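PDB 4NZJ: putative alpha-galactosidase, which probably releases terminal, non-reducing alpha-D-galactose residues from alpha-galactosides by hydrolysis. Local coordinates for residues T340-Q343 and Y344-H347; W283-G287 and N288-G292; K76-A80 and L81-V85; N129-D133 and L134-Y138. All coordinates share one frame; numbering follows the deposited sequence.

From the N terminus, interaction 3 comes first. It closes the beta hairpin of strands 69-79 and 82-92 in the Ig-like domain. Interaction 4 follows in the link between helix 116-128 and strand 138-140, within the catalytic TIM barrel. Its centre lies about 19 Å from that of interaction 3, and Asp133 reaches back to Arg39 and Tyr32. Interaction 2 turns the loop after strand 272-274 through the short helix 287-290. Interaction 1 starts helix 341-353, which comes before strand 358-360. Interactions 1 and 2 touch where Gln343 packs on Trp283. All four are local and run in series; none nests or crosses.

Interaction 1. Residues T340-Q343 and Y344-H347; sequences TQEQ and YKSH
This contact is the first turn of helix 341-353 in the barrel domain, opened by a capping box. Tyr344 N donates to Thr340 O at 2.9 Å, and the next three amides repeat the i to i+4 pattern, ending with His347 N to Gln343 O. Thr340 is the N-cap. Its OG1 accepts from Gln343 N at 3.1 Å. The Gln343 side chain returns the bond, with OE1 taking Thr340 N at 2.9 Å. The Gln343 CG sits beside its own backbone N (chi1 -77°), and the extended chain beyond it carries the amide back to Thr340. The Tyr344 ring lies obliquely to Thr340 O, with CD2 3.4 Å from that oxygen. Its hydroxyl is bonded to Asp281 in the loop after strand 272-274. Glu342 bends at chi2. A water donates to Glu342 OE2 at 2.6 Å and to Ser346 OG at 2.8 Å. Ser346 OG is also bonded to Tyr466 O of the C-terminal domain. Glu342 OE2 and Lys345 NZ stay 5.4 Å apart, so any attraction between them acts without direct contact. The box satisfies two backbone N-H groups at the helix start, and the water ties the carboxylate to the next turn.

Interaction 2. Residues W283-G287 and N288-G292; sequences WYRDG and NRVGG
Arg285 and Asp286 reach forward to the short helix 287-290, Arg285 to its far end and Asp286 to its start, in a surface loop that follows barrel strand 272-274. At the head of the segment, Trp283 packs on helix 296-303 and meets the Tyr466 ring edge-to-face. Arg285 runs out fully extended from CG to NE, with CG opposite the backbone N across the CA-CB bond (chi1 -171°). This shape brings the guanidinium over to residues 290-292. NH1 donates to Gly291 O at 2.7 Å, close to the guanidinium plane and in the carbonyl plane of Gly291. The same NH1 also bonds Leu293 O. Above one guanidinium face rests a methyl, Val290 CG2, 3.3 Å from Arg285 NH2 and offset toward the rim. Asp286 is the N-cap. Its OD1 takes Asn288 N in a weak bond of 3.1 Å. The other oxygen, OD2, sits against Arg289 CB at 3.6 Å. The backbone O of Asp286 accepts from Arg289 N at 3.2 Å, with the donor well above the carbonyl plane, and weakly from Val290 N. Gly287 follows as the first helical residue. Its O weakly accepts from the N of Gly291, the residue that leaves the helix with positive phi. Gly287 CA lies 3.6 Å from Gly292 O.

Interaction 3. Residues K76-A80 and L81-V85; sequences KAENA and LGVSV
Residues 76-79 and 82-85 run antiparallel, their axes 4.7 Å apart at 168°, and a type I turn from Asn79 to Gly82 joins them. Ala77 and Ser84 form a hydrogen-bonded pair, with Ala77 N to Ser84 O and Ser84 N to Ala77 O both at 2.9 Å. Nearer the turn, Asn79 N donates to Gly82 O at 3.0 Å, while the return bond from Gly82 N to Asn79 O is weak. Lys76 with Val85 and Glu78 with Val83 are the non-hydrogen-bonded pairs, and their side chains share one face. There Glu78, in one of its two conformers, runs alongside Val83 in the same direction, with CG of Glu78 3.7 Å from CG1 of Val83. Lys76 extends across Val83, and its CE lies 4.1 Å from the same methyl. In that Glu78 conformer, Lys76 NZ forms a salt bridge with Glu78 OE2 at 3.1 Å, approaching from above the carboxylate plane. The apolar stems of both charged residues then meet Val83 CG1.

At the turn, Asn79 CG stands between its backbone N and carbonyl carbon (chi1 67°). This places OD1 over the turn, where it takes Leu81 N at 2.8 Å and Gly82 N weakly. The Asn79 amide nitrogen bonds Gln38 O and Gly11 O. On the face of Ala77, Ser84 OG bonds Ile15 N. Lys76 and Glu78 also pair with strand 42-46 through their backbones. This is the turn end of a beta hairpin whose strands are the inner pair of a four-stranded sheet in the Ig-like domain.

Interaction 4. Residues N129-D133 and L134-Y138; sequences NGMRD and LGYSY
One face of the Tyr136 ring carries the methyl of selenomethionine Met131, and the backbone O of Met131 lies at its edge, in plane. Met131 CE stands 3.7 Å from the ring centroid, 19° off the normal, a CH-pi contact offset toward the CD1 side. Its SE is above the same face but distant, at 5.1 Å from the centroid, a Met-aromatic contact. A bend at chi3 (68°) folds the methyl back over the ring. At the edge, Tyr136 CD2 comes within 3.3 Å of Met131 O. The Tyr136 hydroxyl bonds Leu375 O.

The Met131 carbonyl also holds the turn. Leu134 N and Tyr136 N both donate to Met131 O at 3.1 Å, from opposite faces of its plane. Gly135 N donates to Arg132 O at 3.2 Å. A water bridges Arg132 O and Tyr136 O, donating to both. Before the turn, Asn129 OD1 accepts from Met131 N at 2.9 Å, an Asx turn just after helix 116-128. Gly130 and Gly135 take positive phi, and the chain then enters barrel strand 138-140. Asp133 OD1 forms a salt bridge with Arg39 and a hydrogen bond with Tyr32 of the Ig-like domain. Met131, a buried residue, has its carbonyl O held by two N-H groups, while its methyl lies against one face of the Tyr136 ring.

Interaction 1. Residues T340-Q343 and Y344-H347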
loop_
_atom_site.group_PDB
_atom_site.type_symbol
_atom_site.label_atom_id
_atom_site.label_comp_id
_atom_site.label_asym_id
_atom_site.label_seq_id
_atom_site.Cartn_x
_atom_site.Cartn_y
_atom_site.Cartn_z
ATOM N N THR A 340 -14.693 -4.892 15.224
ATOM C CA THR A 340 -14.911 -6.333 15.153
ATOM C C THR A 340 -14.107 -6.933 14.000
ATOM O O THR A 340 -13.631 -6.214 13.121
ATOM C CB THR A 340 -16.399 -6.681 14.948
ATOM O OG1 THR A 340 -16.795 -6.357 13.609
ATOM C CG2 THR A 340 -17.279 -5.933 15.948
ATOM N N GLN A 341 -13.969 -8.258 14.009
ATOM C CA GLN A 341 -13.247 -8.969 12.950
ATOM C C GLN A 341 -13.870 -8.671 11.587
ATOM O O GLN A 341 -13.161 -8.394 10.621
ATOM C CB GLN A 341 -13.248 -10.482 13.223
ATOM C CG GLN A 341 -12.682 -11.364 12.111
ATOM C CD GLN A 341 -11.163 -11.348 12.026
ATOM O OE1 GLN A 341 -10.473 -10.899 12.945
ATOM N NE2 GLN A 341 -10.634 -11.858 10.918
ATOM N N GLU A 342 -15.194 -8.732 11.511
ATOM C CA GLU A 342 -15.877 -8.460 10.250
ATOM C C GLU A 342 -15.652 -7.023 9.794
ATOM O O GLU A 342 -15.457 -6.769 8.605
ATOM C CB GLU A 342 -17.375 -8.741 10.358
ATOM C CG GLU A 342 -18.055 -8.869 9.000
ATOM C CD GLU A 342 -17.685 -10.170 8.300
ATOM O OE1 GLU A 342 -18.313 -11.203 8.613
ATOM O OE2 GLU A 342 -16.775 -10.165 7.439
ATOM N N GLN A 343 -15.652 -6.086 10.741
ATOM C CA GLN A 343 -15.387 -4.686 10.409
ATOM C C GLN A 343 -13.977 -4.509 9.851
ATOM O O GLN A 343 -13.780 -3.842 8.846
ATOM C CB GLN A 343 -15.604 -3.800 11.629
ATOM C CG GLN A 343 -17.071 -3.552 11.909
ATOM C CD GLN A 343 -17.323 -2.869 13.227
ATOM O OE1 GLN A 343 -16.468 -2.851 14.110
ATOM N NE2 GLN A 343 -18.527 -2.328 13.383
ATOM N N TYR A 344 -12.996 -5.132 10.495
ATOM C CA TYR A 344 -11.634 -5.120 9.974
ATOM C C TYR A 344 -11.523 -5.735 8.571
ATOM O O TYR A 344 -10.808 -5.223 7.725
ATOM C CB TYR A 344 -10.677 -5.840 10.923
ATOM C CG TYR A 344 -10.344 -5.080 12.188
ATOM C CD1 TYR A 344 -10.062 -3.712 12.165
ATOM C CD2 TYR A 344 -10.270 -5.742 13.408
ATOM C CE1 TYR A 344 -9.734 -3.031 13.328
ATOM C CE2 TYR A 344 -9.944 -5.068 14.572
ATOM C CZ TYR A 344 -9.675 -3.714 14.528
ATOM O OH TYR A 344 -9.359 -3.055 15.693
ATOM N N LYS A 345 -12.233 -6.831 8.335
ATOM C CA LYS A 345 -12.239 -7.469 7.018
ATOM C C LYS A 345 -12.816 -6.531 5.949
ATOM O O LYS A 345 -12.277 -6.424 4.849
ATOM C CB LYS A 345 -13.017 -8.789 7.071
ATOM C CG LYS A 345 -13.219 -9.493 5.736
ATOM C CD LYS A 345 -11.925 -9.994 5.124
ATOM C CE LYS A 345 -12.158 -10.633 3.758
ATOM N NZ LYS A 345 -13.073 -11.802 3.814
ATOM N N SER A 346 -13.910 -5.848 6.268
ATOM C CA SER A 346 -14.510 -4.919 5.304
ATOM C C SER A 346 -13.601 -3.715 5.035
ATOM O O SER A 346 -13.484 -3.252 3.907
ATOM C CB SER A 346 -15.878 -4.454 5.798
ATOM O OG SER A 346 -16.768 -5.549 5.831
ATOM N N HIS A 347 -12.980 -3.208 6.090
ATOM C CA HIS A 347 -11.978 -2.145 6.004
ATOM C C HIS A 347 -10.862 -2.538 5.033
ATOM O O HIS A 347 -10.537 -1.792 4.116
ATOM C CB HIS A 347 -11.479 -1.860 7.426
ATOM C CG HIS A 347 -10.206 -1.079 7.526
ATOM N ND1 HIS A 347 -9.972 0.092 6.834
ATOM C CD2 HIS A 347 -9.122 -1.268 8.314
ATOM C CE1 HIS A 347 -8.782 0.563 7.159
ATOM N NE2 HIS A 347 -8.253 -0.236 8.065
HETATM O O HOH W 1 -16.373 -8.329 5.572
#

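Interaction 2. Residues W283-G287 and N288-G292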
loop_
_atom_site.group_PDB
_atom_site.type_symbol
_atom_site.label_atom_id
_atom_site.label_comp_id
_atom_site.label_asym_id
_atom_site.label_seq_id
_atom_site.Cartn_x
_atom_site.Cartn_y
_atom_site.Cartn_z
ATOM N N TRP A 283 -14.969 2.359 14.062
ATOM C CA TRP A 283 -15.830 2.173 12.901
ATOM C C TRP A 283 -16.392 3.512 12.425
ATOM O O TRP A 283 -16.331 3.831 11.238
ATOM C CB TRP A 283 -16.947 1.212 13.265
ATOM C CG TRP A 283 -17.808 0.717 12.149
ATOM C CD1 TRP A 283 -19.154 0.845 12.057
ATOM C CD2 TRP A 283 -17.394 -0.036 11.001
ATOM N NE1 TRP A 283 -19.614 0.233 10.916
ATOM C CE2 TRP A 283 -18.554 -0.319 10.251
ATOM C CE3 TRP A 283 -16.162 -0.495 10.533
ATOM C CZ2 TRP A 283 -18.516 -1.037 9.057
ATOM C CZ3 TRP A 283 -16.123 -1.214 9.344
ATOM C CH2 TRP A 283 -17.290 -1.472 8.620
ATOM N N TYR A 284 -16.925 4.285 13.362
ATOM C CA TYR A 284 -17.522 5.585 13.054
ATOM C C TYR A 284 -17.048 6.638 14.039
ATOM O O TYR A 284 -17.192 6.463 15.245
ATOM C CB TYR A 284 -19.045 5.520 13.091
ATOM C CG TYR A 284 -19.685 6.867 12.802
ATOM C CD1 TYR A 284 -19.898 7.790 13.823
ATOM C CD2 TYR A 284 -20.033 7.228 11.504
ATOM C CE1 TYR A 284 -20.461 9.029 13.564
ATOM C CE2 TYR A 284 -20.593 8.466 11.233
ATOM C CZ TYR A 284 -20.798 9.366 12.264
ATOM O OH TYR A 284 -21.364 10.601 12.011
ATOM N N ARG A 285 -16.471 7.715 13.511
ATOM C CA ARG A 285 -16.200 8.923 14.286
ATOM C C ARG A 285 -15.981 10.060 13.301
ATOM O O ARG A 285 -15.105 9.969 12.448
ATOM C CB ARG A 285 -14.955 8.754 15.156
ATOM C CG ARG A 285 -14.756 9.897 16.146
ATOM C CD ARG A 285 -13.606 9.617 17.093
ATOM N NE ARG A 285 -13.515 10.622 18.152
ATOM C CZ ARG A 285 -12.965 11.826 18.018
ATOM N NH1 ARG A 285 -12.444 12.220 16.862
ATOM N NH2 ARG A 285 -12.946 12.655 19.057
ATOM N N ASP A 286 -16.775 11.124 13.414
ATOM C CA ASP A 286 -16.605 12.251 12.506
ATOM C C ASP A 286 -15.554 13.197 13.059
ATOM O O ASP A 286 -15.864 14.084 13.855
ATOM C CB ASP A 286 -17.927 12.987 12.272
ATOM C CG ASP A 286 -17.805 14.086 11.231
ATOM O OD1 ASP A 286 -16.709 14.251 10.654
ATOM O OD2 ASP A 286 -18.820 14.778 10.998
ATOM N N GLY A 287 -14.315 12.996 12.627
ATOM C CA GLY A 287 -13.191 13.809 13.075
ATOM C C GLY A 287 -13.303 15.267 12.668
ATOM O O GLY A 287 -12.762 16.139 13.346
ATOM N N ASN A 288 -14.015 15.541 11.575
ATOM C CA ASN A 288 -14.195 16.901 11.053
ATOM C C ASN A 288 -15.164 17.741 11.880
ATOM O O ASN A 288 -15.264 18.956 11.691
ATOM C CB ASN A 288 -14.686 16.848 9.599
ATOM C CG ASN A 288 -13.562 16.635 8.611
ATOM O OD1 ASN A 288 -12.390 16.802 8.944
ATOM N ND2 ASN A 288 -13.910 16.261 7.389
ATOM N N ARG A 289 -15.901 17.084 12.778
ATOM C CA ARG A 289 -16.880 17.741 13.649
ATOM C C ARG A 289 -16.273 18.034 15.017
ATOM O O ARG A 289 -16.280 19.173 15.481
ATOM C CB ARG A 289 -18.121 16.849 13.808
ATOM C CG ARG A 289 -19.049 17.175 14.977
ATOM C CD ARG A 289 -19.610 18.590 14.926
ATOM N NE ARG A 289 -20.754 18.755 15.826
ATOM C CZ ARG A 289 -21.448 19.883 15.985
ATOM N NH1 ARG A 289 -21.127 20.984 15.311
ATOM N NH2 ARG A 289 -22.473 19.910 16.829
ATOM N N VAL A 290 -15.760 16.988 15.653
ATOM C CA VAL A 290 -15.262 17.067 17.028
ATOM C C VAL A 290 -13.741 17.238 17.096
ATOM O O VAL A 290 -13.181 17.402 18.179
ATOM C CB VAL A 290 -15.678 15.814 17.841
ATOM C CG1 VAL A 290 -17.196 15.680 17.877
ATOM C CG2 VAL A 290 -15.047 14.541 17.278
ATOM N N GLY A 291 -13.081 17.209 15.942
ATOM C CA GLY A 291 -11.624 17.180 15.888
ATOM C C GLY A 291 -11.121 15.768 16.126
ATOM O O GLY A 291 -11.884 14.887 16.525
ATOM N N GLY A 292 -9.837 15.557 15.877
ATOM C CA GLY A 292 -9.198 14.278 16.147
ATOM C C GLY A 292 -9.485 13.221 15.096
ATOM O O GLY A 292 -9.685 13.526 13.921
#

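Interaction 3. Residues K76-A80 and L81-V85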
loop_
_atom_site.group_PDB
_atom_site.type_symbol
_atom_site.label_atom_id
_atom_site.label_comp_id
_atom_site.label_asym_id
_atom_site.label_seq_id
_atom_site.Cartn_x
_atom_site.Cartn_y
_atom_site.Cartn_z
ATOM N N LYS A 76 9.717 -17.747 -12.917
ATOM C CA LYS A 76 9.390 -19.117 -12.566
ATOM C C LYS A 76 9.797 -19.382 -11.120
ATOM O O LYS A 76 10.899 -19.031 -10.705
ATOM C CB LYS A 76 10.111 -20.081 -13.506
ATOM C CG LYS A 76 9.728 -21.537 -13.339
ATOM C CD LYS A 76 10.453 -22.392 -14.365
ATOM C CE LYS A 76 10.057 -23.853 -14.256
ATOM N NZ LYS A 76 10.982 -24.738 -15.019
ATOM N N ALA A 77 8.888 -19.975 -10.353
ATOM C CA ALA A 77 9.169 -20.414 -8.995
ATOM C C ALA A 77 8.909 -21.904 -8.948
ATOM O O ALA A 77 7.906 -22.363 -9.494
ATOM C CB ALA A 77 8.274 -19.686 -8.009
ATOM N N GLU A 78 9.814 -22.647 -8.309
ATOM C CA GLU A 78 9.741 -24.107 -8.235
ATOM C C GLU A 78 9.960 -24.596 -6.807
ATOM O O GLU A 78 10.882 -24.140 -6.133
ATOM C CB GLU A 78 10.831 -24.744 -9.105
ATOM C CG GLU A 78 10.872 -24.294 -10.555
ATOM C CD GLU A 78 12.079 -24.850 -11.293
ATOM O OE1 GLU A 78 13.221 -24.456 -10.966
ATOM O OE2 GLU A 78 11.888 -25.688 -12.201
ATOM N N ASN A 79 9.129 -25.532 -6.360
ATOM C CA ASN A 79 9.376 -26.261 -5.118
ATOM C C ASN A 79 9.106 -27.756 -5.344
ATOM O O ASN A 79 8.864 -28.181 -6.480
ATOM C CB ASN A 79 8.568 -25.678 -3.942
ATOM C CG ASN A 79 7.067 -25.878 -4.081
ATOM O OD1 ASN A 79 6.599 -26.700 -4.865
ATOM N ND2 ASN A 79 6.301 -25.121 -3.297
ATOM N N ALA A 80 9.147 -28.546 -4.276
ATOM C CA ALA A 80 8.939 -29.994 -4.369
ATOM C C ALA A 80 7.577 -30.396 -4.960
ATOM O O ALA A 80 7.442 -31.496 -5.501
ATOM C CB ALA A 80 9.122 -30.634 -2.999
ATOM N N LEU A 81 6.584 -29.514 -4.857
ATOM C CA LEU A 81 5.215 -29.828 -5.273
ATOM C C LEU A 81 4.817 -29.297 -6.653
ATOM O O LEU A 81 3.772 -29.687 -7.173
ATOM C CB LEU A 81 4.218 -29.323 -4.226
ATOM C CG LEU A 81 4.400 -29.881 -2.810
ATOM C CD1 LEU A 81 3.366 -29.281 -1.872
ATOM C CD2 LEU A 81 4.317 -31.400 -2.796
ATOM N N GLY A 82 5.623 -28.423 -7.253
ATOM C CA GLY A 82 5.313 -27.924 -8.597
ATOM C C GLY A 82 5.968 -26.607 -8.969
ATOM O O GLY A 82 6.958 -26.199 -8.354
ATOM N N VAL A 83 5.402 -25.949 -9.984
ATOM C CA VAL A 83 5.947 -24.703 -10.521
ATOM C C VAL A 83 4.864 -23.650 -10.755
ATOM O O VAL A 83 3.698 -23.979 -10.989
ATOM C CB VAL A 83 6.707 -24.933 -11.851
ATOM C CG1 VAL A 83 7.752 -26.027 -11.692
ATOM C CG2 VAL A 83 5.746 -25.269 -12.986
ATOM N N SER A 84 5.270 -22.386 -10.680
ATOM C CA SER A 84 4.423 -21.256 -11.032
ATOM C C SER A 84 5.208 -20.426 -12.036
ATOM O O SER A 84 6.380 -20.125 -11.802
ATOM C CB SER A 84 4.100 -20.415 -9.792
ATOM O OG SER A 84 3.355 -19.241 -10.108
ATOM N N VAL A 85 4.570 -20.080 -13.150
ATOM C CA VAL A 85 5.172 -19.220 -14.164
ATOM C C VAL A 85 4.283 -17.999 -14.331
ATOM O O VAL A 85 3.077 -18.131 -14.521
ATOM C CB VAL A 85 5.330 -19.947 -15.514
ATOM C CG1 VAL A 85 5.884 -19.004 -16.575
ATOM C CG2 VAL A 85 6.232 -21.162 -15.354
#

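Interaction 4. Residues N129-D133 and L134-Y138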
loop_
_atom_site.group_PDB
_atom_site.type_symbol
_atom_site.label_atom_id
_atom_site.label_comp_id
_atom_site.label_asym_id
_atom_site.label_seq_id
_atom_site.Cartn_x
_atom_site.Cartn_y
_atom_site.Cartn_z
ATOM N N ASN A 129 5.897 -14.214 8.593
ATOM C CA ASN A 129 4.439 -14.247 8.770
ATOM C C ASN A 129 3.644 -14.302 7.466
ATOM O O ASN A 129 2.426 -14.425 7.503
ATOM C CB ASN A 129 3.933 -13.115 9.685
ATOM C CG ASN A 129 4.002 -11.734 9.053
ATOM O OD1 ASN A 129 4.215 -11.569 7.852
ATOM N ND2 ASN A 129 3.815 -10.716 9.886
ATOM N N GLY A 130 4.335 -14.217 6.333
ATOM C CA GLY A 130 3.689 -14.281 5.031
ATOM C C GLY A 130 3.542 -12.953 4.318
ATOM O O GLY A 130 3.278 -12.935 3.111
HETATM N N MSE A 131 3.711 -11.838 5.030
HETATM C CA MSE A 131 3.432 -10.525 4.435
HETATM C C MSE A 131 4.334 -10.229 3.257
HETATM O O MSE A 131 3.871 -9.740 2.222
HETATM C CB MSE A 131 3.485 -9.406 5.481
HETATM C CG MSE A 131 2.262 -9.493 6.385
HETATM SE SE MSE A 131 2.309 -8.118 7.792
HETATM C CE MSE A 131 2.083 -6.524 6.673
ATOM N N ARG A 132 5.621 -10.515 3.378
ATOM C CA ARG A 132 6.528 -10.271 2.254
ATOM C C ARG A 132 6.096 -11.053 1.010
ATOM O O ARG A 132 6.153 -10.538 -0.108
ATOM C CB ARG A 132 7.976 -10.591 2.616
ATOM C CG ARG A 132 8.961 -10.151 1.541
ATOM C CD ARG A 132 10.408 -10.496 1.862
ATOM N NE ARG A 132 10.637 -11.936 1.890
ATOM C CZ ARG A 132 11.840 -12.511 1.879
ATOM N NH1 ARG A 132 12.946 -11.776 1.839
ATOM N NH2 ARG A 132 11.936 -13.832 1.906
ATOM N N ASP A 133 5.613 -12.276 1.201
ATOM C CA ASP A 133 5.199 -13.100 0.061
ATOM C C ASP A 133 3.850 -12.737 -0.541
ATOM O O ASP A 133 3.486 -13.267 -1.591
ATOM C CB ASP A 133 5.281 -14.576 0.422
ATOM C CG ASP A 133 6.701 -15.035 0.485
ATOM O OD1 ASP A 133 7.355 -14.991 -0.574
ATOM O OD2 ASP A 133 7.182 -15.378 1.584
ATOM N N LEU A 134 3.125 -11.827 0.106
ATOM C CA LEU A 134 1.898 -11.280 -0.467
ATOM C C LEU A 134 2.084 -9.864 -1.012
ATOM O O LEU A 134 1.115 -9.244 -1.444
ATOM C CB LEU A 134 0.739 -11.337 0.545
ATOM C CG LEU A 134 -0.127 -12.601 0.498
ATOM C CD1 LEU A 134 -0.853 -12.751 -0.834
ATOM C CD2 LEU A 134 0.704 -13.833 0.798
ATOM N N GLY A 135 3.321 -9.362 -0.995
ATOM C CA GLY A 135 3.658 -8.102 -1.666
ATOM C C GLY A 135 3.962 -6.919 -0.763
ATOM O O GLY A 135 4.328 -5.847 -1.251
ATOM N N TYR A 136 3.819 -7.095 0.548
ATOM C CA TYR A 136 4.150 -6.023 1.492
ATOM C C TYR A 136 5.659 -5.809 1.450
ATOM O O TYR A 136 6.425 -6.735 1.737
ATOM C CB TYR A 136 3.687 -6.374 2.904
ATOM C CG TYR A 136 2.181 -6.436 3.063
ATOM C CD1 TYR A 136 1.448 -5.309 3.419
ATOM C CD2 TYR A 136 1.485 -7.628 2.873
ATOM C CE1 TYR A 136 0.076 -5.370 3.581
ATOM C CE2 TYR A 136 0.112 -7.694 3.023
ATOM C CZ TYR A 136 -0.590 -6.562 3.377
ATOM O OH TYR A 136 -1.957 -6.632 3.528
ATOM N N SER A 137 6.082 -4.612 1.049
ATOM C CA SER A 137 7.510 -4.352 0.813
ATOM C C SER A 137 8.080 -3.110 1.509
ATOM O O SER A 137 9.297 -3.040 1.729
ATOM C CB SER A 137 7.777 -4.275 -0.696
ATOM O OG SER A 137 7.061 -3.208 -1.303
ATOM N N TYR A 138 7.233 -2.137 1.840
ATOM C CA TYR A 138 7.691 -0.896 2.480
ATOM C C TYR A 138 7.678 -1.009 4.002
ATOM O O TYR A 138 6.690 -1.449 4.601
ATOM C CB TYR A 138 6.853 0.312 2.023
ATOM C CG TYR A 138 7.172 0.713 0.605
ATOM C CD1 TYR A 138 8.179 1.635 0.328
ATOM C CD2 TYR A 138 6.497 0.140 -0.461
ATOM C CE1 TYR A 138 8.494 1.981 -0.972
ATOM C CE2 TYR A 138 6.807 0.471 -1.767
ATOM C CZ TYR A 138 7.796 1.396 -2.021
ATOM O OH TYR A 138 8.094 1.716 -3.325
HETATM O O HOH W 2 7.088 -8.113 -0.792
#